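Local coordinates for protein citryl-spermidine/3,4-dihydroxybenzoyl-citryl-spermidine:spermidine ligase (Bacillus anthracis, PDB 3TO3) that catalyses the ATP-dependent condensation of spermidine with citryl-spermidine intermediates in the biosynthesis of the siderophore petrobactin, at residues R24-R29 / F130-A135; D119-E124 / R575-D580; F179-E184 / V246-W251. All coordinates share one frame; numbering follows the deposited sequence.

Interaction 1. Residues R24-R29 / F130-A135; sequences RRRVLR and FKDTIA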
loop_
_atom_site.group_PDB
_atom_site.type_symbol
_atom_site.label_atom_id
_atom_site.label_comp_id
_atom_site.label_asym_id
_atom_site.label_seq_id
_atom_site.Cartn_x
_atom_site.Cartn_y
_atom_site.Cartn_z
ATOM N N ARG B 24 1.044 19.017 14.230
ATOM C CA ARG B 24 2.325 18.369 14.495
ATOM C C ARG B 24 2.573 18.356 16.002
ATOM O O ARG B 24 2.962 17.337 16.587
ATOM C CB ARG B 24 3.465 19.105 13.799
ATOM C CG ARG B 24 4.788 18.384 13.871
ATOM C CD ARG B 24 5.883 19.320 13.460
ATOM N NE ARG B 24 6.032 20.408 14.420
ATOM C CZ ARG B 24 6.620 21.561 14.128
ATOM N NH1 ARG B 24 7.098 21.779 12.900
ATOM N NH2 ARG B 24 6.717 22.498 15.053
ATOM N N ARG B 25 2.327 19.501 16.625
ATOM C CA ARG B 25 2.569 19.632 18.036
ATOM C C ARG B 25 1.661 18.680 18.815
ATOM O O ARG B 25 2.106 18.029 19.759
ATOM C CB ARG B 25 2.366 21.085 18.485
ATOM C CG ARG B 25 3.582 21.927 18.195
ATOM C CD ARG B 25 3.241 23.377 18.249
ATOM N NE ARG B 25 4.430 24.203 18.099
ATOM C CZ ARG B 25 4.421 25.525 18.185
ATOM N NH1 ARG B 25 3.281 26.144 18.463
ATOM N NH2 ARG B 25 5.547 26.226 18.015
ATOM N N ARG B 26 0.395 18.609 18.414
ATOM C CA ARG B 26 -0.554 17.746 19.090
ATOM C C ARG B 26 -0.132 16.269 18.970
ATOM O O ARG B 26 -0.150 15.523 19.960
ATOM C CB ARG B 26 -1.966 17.947 18.553
ATOM C CG ARG B 26 -2.967 16.938 19.106
ATOM C CD ARG B 26 -4.300 16.941 18.369
ATOM N NE ARG B 26 -5.038 15.750 18.761
ATOM C CZ ARG B 26 -6.214 15.366 18.272
ATOM N NH1 ARG B 26 -6.851 16.104 17.352
ATOM N NH2 ARG B 26 -6.772 14.238 18.727
ATOM N N VAL B 27 0.270 15.862 17.770
ATOM C CA VAL B 27 0.609 14.473 17.532
ATOM C C VAL B 27 1.861 14.086 18.297
ATOM O O VAL B 27 1.942 12.997 18.840
ATOM C CB VAL B 27 0.752 14.162 16.022
ATOM C CG1 VAL B 27 1.426 12.821 15.815
ATOM C CG2 VAL B 27 -0.629 14.178 15.332
ATOM N N LEU B 28 2.836 14.990 18.363
ATOM C CA LEU B 28 3.988 14.754 19.207
ATOM C C LEU B 28 3.590 14.642 20.685
ATOM O O LEU B 28 4.077 13.771 21.402
ATOM C CB LEU B 28 5.025 15.858 19.031
ATOM C CG LEU B 28 5.951 15.670 17.845
ATOM C CD1 LEU B 28 6.795 16.927 17.681
ATOM C CD2 LEU B 28 6.822 14.478 18.146
ATOM N N ARG B 29 2.701 15.521 21.131
ATOM C CA ARG B 29 2.282 15.515 22.525
ATOM C C ARG B 29 1.646 14.164 22.905
ATOM O O ARG B 29 2.019 13.555 23.921
ATOM C CB ARG B 29 1.345 16.701 22.814
ATOM C CG ARG B 29 0.742 16.689 24.200
ATOM C CD ARG B 29 -0.141 17.929 24.458
ATOM N NE ARG B 29 -1.338 17.954 23.600
ATOM C CZ ARG B 29 -2.325 17.052 23.640
ATOM N NH1 ARG B 29 -2.274 16.034 24.488
ATOM N NH2 ARG B 29 -3.368 17.150 22.822
ATOM N N PHE B 130 -0.649 14.629 8.395
ATOM C CA PHE B 130 -1.057 15.105 7.082
ATOM C C PHE B 130 -2.580 15.224 6.938
ATOM O O PHE B 130 -3.087 16.269 6.549
ATOM C CB PHE B 130 -0.483 14.192 6.003
ATOM C CG PHE B 130 -0.964 14.504 4.604
ATOM C CD1 PHE B 130 -0.512 15.632 3.921
ATOM C CD2 PHE B 130 -1.816 13.640 3.960
ATOM C CE1 PHE B 130 -0.927 15.907 2.616
ATOM C CE2 PHE B 130 -2.241 13.895 2.637
ATOM C CZ PHE B 130 -1.802 15.040 1.972
ATOM N N LYS B 131 -3.305 14.151 7.240
ATOM C CA LYS B 131 -4.745 14.206 7.147
ATOM C C LYS B 131 -5.397 15.173 8.143
ATOM O O LYS B 131 -6.415 15.782 7.805
ATOM C CB LYS B 131 -5.381 12.826 7.255
ATOM C CG LYS B 131 -5.431 12.115 5.905
ATOM C CD LYS B 131 -4.251 11.160 5.721
ATOM C CE LYS B 131 -4.436 10.295 4.467
ATOM N NZ LYS B 131 -3.455 9.185 4.349
ATOM N N ASP B 132 -4.844 15.326 9.354
ATOM C CA ASP B 132 -5.531 16.172 10.294
ATOM C C ASP B 132 -5.284 17.658 10.010
ATOM O O ASP B 132 -6.170 18.489 10.229
ATOM C CB ASP B 132 -5.279 15.830 11.751
ATOM C CG ASP B 132 -6.257 16.571 12.687
ATOM O OD1 ASP B 132 -7.480 16.640 12.380
ATOM O OD2 ASP B 132 -5.813 17.099 13.723
ATOM N N THR B 133 -4.097 17.974 9.502
ATOM C CA THR B 133 -3.786 19.333 9.064
ATOM C C THR B 133 -4.821 19.858 8.065
ATOM O O THR B 133 -5.283 20.974 8.188
ATOM C CB THR B 133 -2.395 19.421 8.405
ATOM O OG1 THR B 133 -1.381 19.187 9.388
ATOM C CG2 THR B 133 -2.194 20.798 7.767
ATOM N N ILE B 134 -5.195 19.052 7.081
ATOM C CA ILE B 134 -6.203 19.485 6.107
ATOM C C ILE B 134 -7.562 19.697 6.799
ATOM O O ILE B 134 -8.282 20.683 6.541
ATOM C CB ILE B 134 -6.363 18.455 4.970
ATOM C CG1 ILE B 134 -5.016 18.239 4.292
ATOM C CG2 ILE B 134 -7.387 18.943 3.927
ATOM C CD1 ILE B 134 -4.851 16.883 3.672
ATOM N N ALA B 135 -7.920 18.783 7.691
ATOM C CA ALA B 135 -9.192 18.968 8.398
ATOM C C ALA B 135 -9.205 20.239 9.302
ATOM O O ALA B 135 -10.158 21.019 9.257
ATOM C CB ALA B 135 -9.579 17.727 9.171
HETATM O O HOH W 1 -5.920 18.778 15.887
#

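Interaction 2. Residues D119-E124 / R575-D580; sequences DSFIHE and RRLYID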
loop_
_atom_site.group_PDB
_atom_site.type_symbol
_atom_site.label_atom_id
_atom_site.label_comp_id
_atom_site.label_asym_id
_atom_site.label_seq_id
_atom_site.Cartn_x
_atom_site.Cartn_y
_atom_site.Cartn_z
ATOM N N ASP B 119 8.929 1.551 11.457
ATOM C CA ASP B 119 8.678 2.217 10.182
ATOM C C ASP B 119 7.182 2.426 9.888
ATOM O O ASP B 119 6.785 3.525 9.523
ATOM C CB ASP B 119 9.352 1.450 9.036
ATOM C CG ASP B 119 10.878 1.382 9.196
ATOM O OD1 ASP B 119 11.474 2.382 9.689
ATOM O OD2 ASP B 119 11.471 0.325 8.831
ATOM N N SER B 120 6.359 1.383 10.010
ATOM C CA SER B 120 4.913 1.556 9.842
ATOM C C SER B 120 4.315 2.614 10.764
ATOM O O SER B 120 3.502 3.440 10.355
ATOM C CB SER B 120 4.203 0.234 10.090
ATOM O OG SER B 120 4.601 -0.655 9.078
ATOM N N PHE B 121 4.718 2.568 12.021
ATOM C CA PHE B 121 4.216 3.496 13.017
ATOM C C PHE B 121 4.574 4.935 12.647
ATOM O O PHE B 121 3.720 5.824 12.710
ATOM C CB PHE B 121 4.769 3.119 14.392
ATOM C CG PHE B 121 4.184 3.906 15.530
ATOM C CD1 PHE B 121 2.814 4.118 15.619
ATOM C CD2 PHE B 121 4.997 4.395 16.528
ATOM C CE1 PHE B 121 2.265 4.829 16.686
ATOM C CE2 PHE B 121 4.467 5.111 17.594
ATOM C CZ PHE B 121 3.088 5.312 17.679
ATOM N N ILE B 122 5.827 5.160 12.249
ATOM C CA ILE B 122 6.273 6.495 11.828
ATOM C C ILE B 122 5.421 6.977 10.661
ATOM O O ILE B 122 4.982 8.139 10.648
ATOM C CB ILE B 122 7.730 6.489 11.367
ATOM C CG1 ILE B 122 8.672 6.661 12.555
ATOM C CG2 ILE B 122 7.979 7.612 10.372
ATOM C CD1 ILE B 122 10.078 6.069 12.294
ATOM N N HIS B 123 5.162 6.068 9.708
ATOM C CA HIS B 123 4.351 6.365 8.522
ATOM C C HIS B 123 2.934 6.764 8.920
ATOM O O HIS B 123 2.379 7.693 8.366
ATOM C CB HIS B 123 4.281 5.162 7.578
ATOM C CG HIS B 123 3.503 5.422 6.324
ATOM N ND1 HIS B 123 3.764 6.489 5.493
ATOM C CD2 HIS B 123 2.489 4.739 5.745
ATOM C CE1 HIS B 123 2.948 6.449 4.456
ATOM N NE2 HIS B 123 2.163 5.397 4.584
ATOM N N GLU B 124 2.368 6.067 9.893
ATOM C CA GLU B 124 1.024 6.370 10.345
ATOM C C GLU B 124 0.938 7.688 11.057
ATOM O O GLU B 124 -0.088 8.391 10.951
ATOM C CB GLU B 124 0.505 5.265 11.279
ATOM C CG GLU B 124 0.092 4.068 10.511
ATOM C CD GLU B 124 -0.160 2.884 11.408
ATOM O OE1 GLU B 124 -0.813 3.102 12.468
ATOM O OE2 GLU B 124 0.302 1.759 11.050
ATOM N N ARG B 575 1.894 -2.003 21.537
ATOM C CA ARG B 575 1.512 -3.023 20.580
ATOM C C ARG B 575 1.952 -2.700 19.141
ATOM O O ARG B 575 2.143 -3.601 18.324
ATOM C CB ARG B 575 0.004 -3.258 20.665
ATOM C CG ARG B 575 -0.476 -4.507 19.951
ATOM C CD ARG B 575 -1.692 -5.058 20.663
ATOM N NE ARG B 575 -2.232 -4.079 21.605
ATOM C CZ ARG B 575 -3.086 -4.373 22.578
ATOM N NH1 ARG B 575 -3.526 -3.422 23.390
ATOM N NH2 ARG B 575 -3.498 -5.624 22.744
ATOM N N ARG B 576 2.127 -1.414 18.847
ATOM C CA ARG B 576 2.478 -0.964 17.507
ATOM C C ARG B 576 3.966 -1.022 17.270
ATOM O O ARG B 576 4.406 -0.827 16.126
ATOM C CB ARG B 576 2.039 0.491 17.292
ATOM C CG ARG B 576 0.705 0.840 17.896
ATOM C CD ARG B 576 -0.345 1.075 16.831
ATOM N NE ARG B 576 -0.589 2.501 16.634
ATOM C CZ ARG B 576 -1.384 3.237 17.413
ATOM N NH1 ARG B 576 -2.014 2.674 18.442
ATOM N NH2 ARG B 576 -1.548 4.537 17.172
ATOM N N LEU B 577 4.746 -1.160 18.346
ATOM C CA LEU B 577 6.212 -1.284 18.221
ATOM C C LEU B 577 6.826 -2.694 18.311
ATOM O O LEU B 577 8.046 -2.829 18.244
ATOM C CB LEU B 577 6.906 -0.347 19.213
ATOM C CG LEU B 577 6.279 1.052 19.202
ATOM C CD1 LEU B 577 6.645 1.786 20.453
ATOM C CD2 LEU B 577 6.661 1.839 17.950
ATOM N N TYR B 578 6.013 -3.730 18.524
ATOM C CA TYR B 578 6.549 -5.101 18.680
ATOM C C TYR B 578 5.736 -6.130 17.909
ATOM O O TYR B 578 4.512 -6.015 17.821
ATOM C CB TYR B 578 6.626 -5.506 20.167
ATOM C CG TYR B 578 7.527 -4.596 20.954
ATOM C CD1 TYR B 578 8.890 -4.858 21.071
ATOM C CD2 TYR B 578 7.031 -3.443 21.525
ATOM C CE1 TYR B 578 9.718 -3.999 21.766
ATOM C CE2 TYR B 578 7.849 -2.568 22.211
ATOM C CZ TYR B 578 9.189 -2.847 22.334
ATOM O OH TYR B 578 9.994 -1.967 23.020
ATOM N N ILE B 579 6.412 -7.117 17.326
ATOM C CA ILE B 579 5.711 -8.233 16.714
ATOM C C ILE B 579 5.143 -9.037 17.870
ATOM O O ILE B 579 3.928 -9.206 18.023
ATOM C CB ILE B 579 6.685 -9.145 15.922
ATOM C CG1 ILE B 579 7.352 -8.398 14.749
ATOM C CG2 ILE B 579 5.984 -10.424 15.464
ATOM C CD1 ILE B 579 6.475 -8.201 13.506
ATOM N N ASP B 580 6.050 -9.442 18.744
ATOM C CA ASP B 580 5.721 -10.305 19.857
ATOM C C ASP B 580 6.201 -9.614 21.117
ATOM O O ASP B 580 7.233 -8.938 21.105
ATOM C CB ASP B 580 6.422 -11.667 19.699
ATOM C CG ASP B 580 5.464 -12.790 19.291
ATOM O OD1 ASP B 580 4.335 -12.851 19.843
ATOM O OD2 ASP B 580 5.847 -13.612 18.421
#

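Interaction 3. Residues F179-E184 / V246-W251; sequences FRYGYE and VHPWQW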
loop_
_atom_site.group_PDB
_atom_site.type_symbol
_atom_site.label_atom_id
_atom_site.label_comp_id
_atom_site.label_asym_id
_atom_site.label_seq_id
_atom_site.Cartn_x
_atom_site.Cartn_y
_atom_site.Cartn_z
ATOM N N PHE B 179 -10.409 13.957 0.705
ATOM C CA PHE B 179 -11.428 14.961 0.429
ATOM C C PHE B 179 -12.793 14.331 0.112
ATOM O O PHE B 179 -13.826 14.853 0.522
ATOM C CB PHE B 179 -11.022 15.840 -0.731
ATOM C CG PHE B 179 -10.215 17.035 -0.333
ATOM C CD1 PHE B 179 -10.446 17.687 0.853
ATOM C CD2 PHE B 179 -9.224 17.506 -1.152
ATOM C CE1 PHE B 179 -9.682 18.794 1.204
ATOM C CE2 PHE B 179 -8.470 18.605 -0.800
ATOM C CZ PHE B 179 -8.701 19.247 0.377
ATOM N N ARG B 180 -12.795 13.226 -0.624
ATOM C CA ARG B 180 -14.051 12.637 -1.042
ATOM C C ARG B 180 -14.761 11.910 0.087
ATOM O O ARG B 180 -15.952 12.070 0.277
ATOM C CB ARG B 180 -13.843 11.683 -2.233
ATOM C CG ARG B 180 -13.686 12.374 -3.575
ATOM C CD ARG B 180 -13.802 11.387 -4.775
ATOM N NE ARG B 180 -12.538 10.713 -5.068
ATOM C CZ ARG B 180 -11.670 11.084 -6.010
ATOM N NH1 ARG B 180 -11.930 12.135 -6.789
ATOM N NH2 ARG B 180 -10.535 10.397 -6.176
ATOM N N TYR B 181 -14.040 11.012 0.745
ATOM C CA TYR B 181 -14.627 10.169 1.771
ATOM C C TYR B 181 -14.401 10.499 3.236
ATOM O O TYR B 181 -15.041 9.888 4.098
ATOM C CB TYR B 181 -14.229 8.724 1.490
ATOM C CG TYR B 181 -14.566 8.385 0.088
ATOM C CD1 TYR B 181 -15.901 8.354 -0.334
ATOM C CD2 TYR B 181 -13.573 8.121 -0.836
ATOM C CE1 TYR B 181 -16.233 8.066 -1.662
ATOM C CE2 TYR B 181 -13.889 7.817 -2.165
ATOM C CZ TYR B 181 -15.214 7.789 -2.571
ATOM O OH TYR B 181 -15.513 7.506 -3.881
ATOM N N GLY B 182 -13.542 11.478 3.530
ATOM C CA GLY B 182 -13.235 11.787 4.917
ATOM C C GLY B 182 -14.488 12.383 5.538
ATOM O O GLY B 182 -15.175 13.218 4.927
ATOM N N TYR B 183 -14.808 11.934 6.741
ATOM C CA TYR B 183 -16.057 12.306 7.358
ATOM C C TYR B 183 -16.132 13.815 7.648
ATOM O O TYR B 183 -17.223 14.368 7.780
ATOM C CB TYR B 183 -16.307 11.468 8.620
ATOM C CG TYR B 183 -15.533 11.879 9.874
ATOM C CD1 TYR B 183 -15.921 12.993 10.627
ATOM C CD2 TYR B 183 -14.448 11.125 10.331
ATOM C CE1 TYR B 183 -15.227 13.364 11.800
ATOM C CE2 TYR B 183 -13.750 11.480 11.503
ATOM C CZ TYR B 183 -14.142 12.603 12.227
ATOM O OH TYR B 183 -13.452 12.961 13.369
ATOM N N GLU B 184 -14.983 14.481 7.736
ATOM C CA GLU B 184 -14.967 15.932 7.985
ATOM C C GLU B 184 -15.638 16.715 6.854
ATOM O O GLU B 184 -16.146 17.827 7.069
ATOM C CB GLU B 184 -13.531 16.478 8.152
ATOM C CG GLU B 184 -12.695 15.815 9.240
ATOM C CD GLU B 184 -11.720 14.768 8.687
ATOM O OE1 GLU B 184 -12.093 14.033 7.741
ATOM O OE2 GLU B 184 -10.575 14.699 9.189
ATOM N N VAL B 246 -21.907 -1.778 -1.176
ATOM C CA VAL B 246 -20.465 -1.682 -1.078
ATOM C C VAL B 246 -20.081 -0.211 -1.063
ATOM O O VAL B 246 -20.642 0.594 -1.812
ATOM C CB VAL B 246 -19.803 -2.353 -2.296
ATOM C CG1 VAL B 246 -18.296 -2.338 -2.174
ATOM C CG2 VAL B 246 -20.321 -3.775 -2.462
ATOM N N HIS B 247 -19.141 0.154 -0.196
ATOM C CA HIS B 247 -18.625 1.519 -0.206
ATOM C C HIS B 247 -18.022 1.776 -1.578
ATOM O O HIS B 247 -17.288 0.957 -2.071
ATOM C CB HIS B 247 -17.561 1.653 0.862
ATOM C CG HIS B 247 -17.142 3.057 1.128
ATOM N ND1 HIS B 247 -16.553 3.853 0.169
ATOM C CD2 HIS B 247 -17.221 3.809 2.253
ATOM C CE1 HIS B 247 -16.303 5.042 0.690
ATOM N NE2 HIS B 247 -16.699 5.042 1.952
ATOM N N PRO B 248 -18.321 2.916 -2.198
ATOM C CA PRO B 248 -17.760 3.129 -3.539
ATOM C C PRO B 248 -16.230 3.181 -3.553
ATOM O O PRO B 248 -15.676 2.821 -4.589
ATOM C CB PRO B 248 -18.362 4.479 -3.984
ATOM C CG PRO B 248 -18.724 5.189 -2.700
ATOM C CD PRO B 248 -19.019 4.105 -1.670
ATOM N N TRP B 249 -15.562 3.577 -2.464
ATOM C CA TRP B 249 -14.072 3.513 -2.456
ATOM C C TRP B 249 -13.634 2.063 -2.444
ATOM O O TRP B 249 -12.665 1.685 -3.107
ATOM C CB TRP B 249 -13.399 4.215 -1.254
ATOM C CG TRP B 249 -11.887 4.252 -1.331
ATOM C CD1 TRP B 249 -11.120 5.274 -1.816
ATOM C CD2 TRP B 249 -10.962 3.220 -0.923
ATOM N NE1 TRP B 249 -9.794 4.952 -1.726
ATOM C CE2 TRP B 249 -9.664 3.700 -1.189
ATOM C CE3 TRP B 249 -11.110 1.949 -0.337
ATOM C CZ2 TRP B 249 -8.507 2.951 -0.917
ATOM C CZ3 TRP B 249 -9.958 1.200 -0.046
ATOM C CH2 TRP B 249 -8.676 1.707 -0.347
ATOM N N GLN B 250 -14.353 1.256 -1.680
ATOM C CA GLN B 250 -14.021 -0.149 -1.553
ATOM C C GLN B 250 -14.221 -0.848 -2.885
ATOM O O GLN B 250 -13.385 -1.660 -3.305
ATOM C CB GLN B 250 -14.857 -0.818 -0.478
ATOM C CG GLN B 250 -14.522 -2.289 -0.338
ATOM C CD GLN B 250 -13.306 -2.499 0.535
ATOM O OE1 GLN B 250 -12.499 -1.594 0.723
ATOM N NE2 GLN B 250 -13.181 -3.680 1.097
ATOM N N TRP B 251 -15.298 -0.489 -3.574
ATOM C CA TRP B 251 -15.623 -1.146 -4.840
ATOM C C TRP B 251 -14.552 -0.837 -5.887
ATOM O O TRP B 251 -14.019 -1.733 -6.520
ATOM C CB TRP B 251 -17.019 -0.749 -5.345
ATOM C CG TRP B 251 -17.347 -1.209 -6.730
ATOM C CD1 TRP B 251 -17.491 -0.424 -7.826
ATOM C CD2 TRP B 251 -17.577 -2.557 -7.174
ATOM N NE1 TRP B 251 -17.782 -1.179 -8.923
ATOM C CE2 TRP B 251 -17.846 -2.496 -8.557
ATOM C CE3 TRP B 251 -17.569 -3.812 -6.541
ATOM C CZ2 TRP B 251 -18.108 -3.646 -9.336
ATOM C CZ3 TRP B 251 -17.845 -4.957 -7.306
ATOM C CH2 TRP B 251 -18.109 -4.858 -8.694
HETATM O O HOH W 2 -14.297 5.765 -5.386
HETATM O O HOH W 3 -16.439 6.989 3.990
#

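Interaction 1. Residues R24-R29 / F130-A135
Arg26 of helix 18-37 and Asp132 of helix 115-138 meet through their charged ends, and little else passes between the two segments, which together bury only 60 Å². Arg26 NH1 stands 3.9 Å from Asp132 OD2, a long salt bridge, with the guanidinium and carboxylate planes 90° apart. On the loose side a water bridges the pair: it accepts from Arg26 NH1 at 3.2 Å, lying in the guanidinium plane at its edge, and donates to Asp132 OD2 at 2.7 Å. Arg26 reaches across because its chain runs extended from CG to NE, with CG opposite the backbone N (chi1 173°). The carboxylate is held more firmly by neighbours: OD1 takes a salt bridge from Lys168 and a hydrogen bond from Gln136 NE2, and OD2 is bonded to Tyr167 OH. Arg26 NE bonds to Gln30 OE1 and Arg26 NH1 to the carbonyl of Asp159. The close packing lies outside the two segments: Asp132 and Thr133 touch Val23, and Phe130 and Ile134 touch helix 6-15. The side chain of Arg26 is about 7 Å from the bound ATP. This is a long, water-bridged ion pair between two helices, close to the nucleotide site of an IucA/IucC-family synthetase.

Interaction 2. Residues D119-E124 / R575-D580
This is a buried helix-to-loop packing contact in which Phe121 of helix 115-138 meets Arg576 and Leu577 from the loop between strands 566-570 and 585-589, near the end of the chain. It brings the N-terminal helical part of this IucA/IucC-family synthetase against its C-terminal part, burying 192 Å² between the segments. With CG opposite the backbone N (chi1 -173°), the Phe121 ring is directed at the loop and is met by both residues. Arg576 CB lies over one face, 4.1 Å from Phe121 CD1. The arginine chain then bends at chi2 and chi3 and passes the CD1-CE1 side of the ring, its guanidinium plane 87° from that of the phenyl group. On the same side of the ring plane, but by the CD2-CE2 edge, Leu577 CD2 approaches obliquely, while Leu104 of helix 100-110 also touches Phe121. Polar partners for the arginine lie mostly beyond the two segments: Ser166 OG bonds to NH2. Glu124 OE1, itself bonded to Ser308 OG, remains 4.2 Å from Arg576 NE, beyond a salt bridge, though its opposite charge probably still favours the arginine's position. Leu577 CD2 makes the shortest approach to the ring, 3.4 Å from Phe121 CD2, and Arg576 NE lies 3.7 Å from Phe121 CE1.

Interaction 3. Residues F179-E184 / V246-W251
His247 is gripped at both ring nitrogens: ND1 accepts from Trp249 N at 2.8 Å, and NE2 is hydrogen-bonded at 2.8 Å to a water, which donates to Tyr181 O. The first bond is an N-cap interaction, since His247 stands right before helix 248-258, and its donor lies almost in the imidazole plane, with an N-H...N angle of 153°. These bonds at the ring edge would resist rotation of the imidazole. The ring thus held belongs to an aromatic cluster, with Tyr181 at the end of helix 175-181 packed on the start of helix 248-258. His247 and Tyr181 form an edge-to-face (T-shaped) pair, their planes at 71°, with His247 CE1 above the tyrosine face, displaced toward its rim. Trp249 CB adds a CH-pi contact over the ring face, and Tyr181 CE2 lies near the plane of the indole, at its edge. With CG anti to the backbone N (chi1 -175°), the Trp249 indole is carried to the CD2-CE2 side of Tyr181, where CD1 meets it. Arg180 CB, from the same helix, lies over the centre of the opposite face of Tyr181. At the far end of the phenol a second water bonds Tyr181 OH and reaches Pro248 O weakly. Strand 297-306 backs the cluster through Val300, Leu302 and Ile304 against His247 and Trp249, and Phe173 meets Trp249 edge-to-face. Met4 of the second subunit packs on Pro248, so the start of helix 248-258 adjoins the dimer interface. The side chain of Tyr181 is about 4 Å from that of Met284, an ATP-binding residue, which places the contact beside the nucleotide site. Pro248 CG lies 3.9 Å from Tyr181 CE1, and Tyr181 CD1 approaches His247 CE1 to 3.5 Å.

In the fold
From the N terminus, helix 18-37, the second helix, carries the first segment, and interaction 1 closes the first loop when the chain returns in helix 115-138, after the antiparallel sheet between them. The same helix carries segment 119-124, whose partner 575-580 arrives only near the C terminus, so interaction 2 opens inside the loop of interaction 1 and crosses it. Interaction 3 follows interaction 1 in series and is nested within the long loop of interaction 2, joining helices 175-181 and 248-258. Interactions 1 and 3 touch, Ile134 CG2 lying 3.6 Å from Phe179 CE1. Helix 115-138 is thus tied to helix 18-37, to loop 575-580 and to helix 175-181.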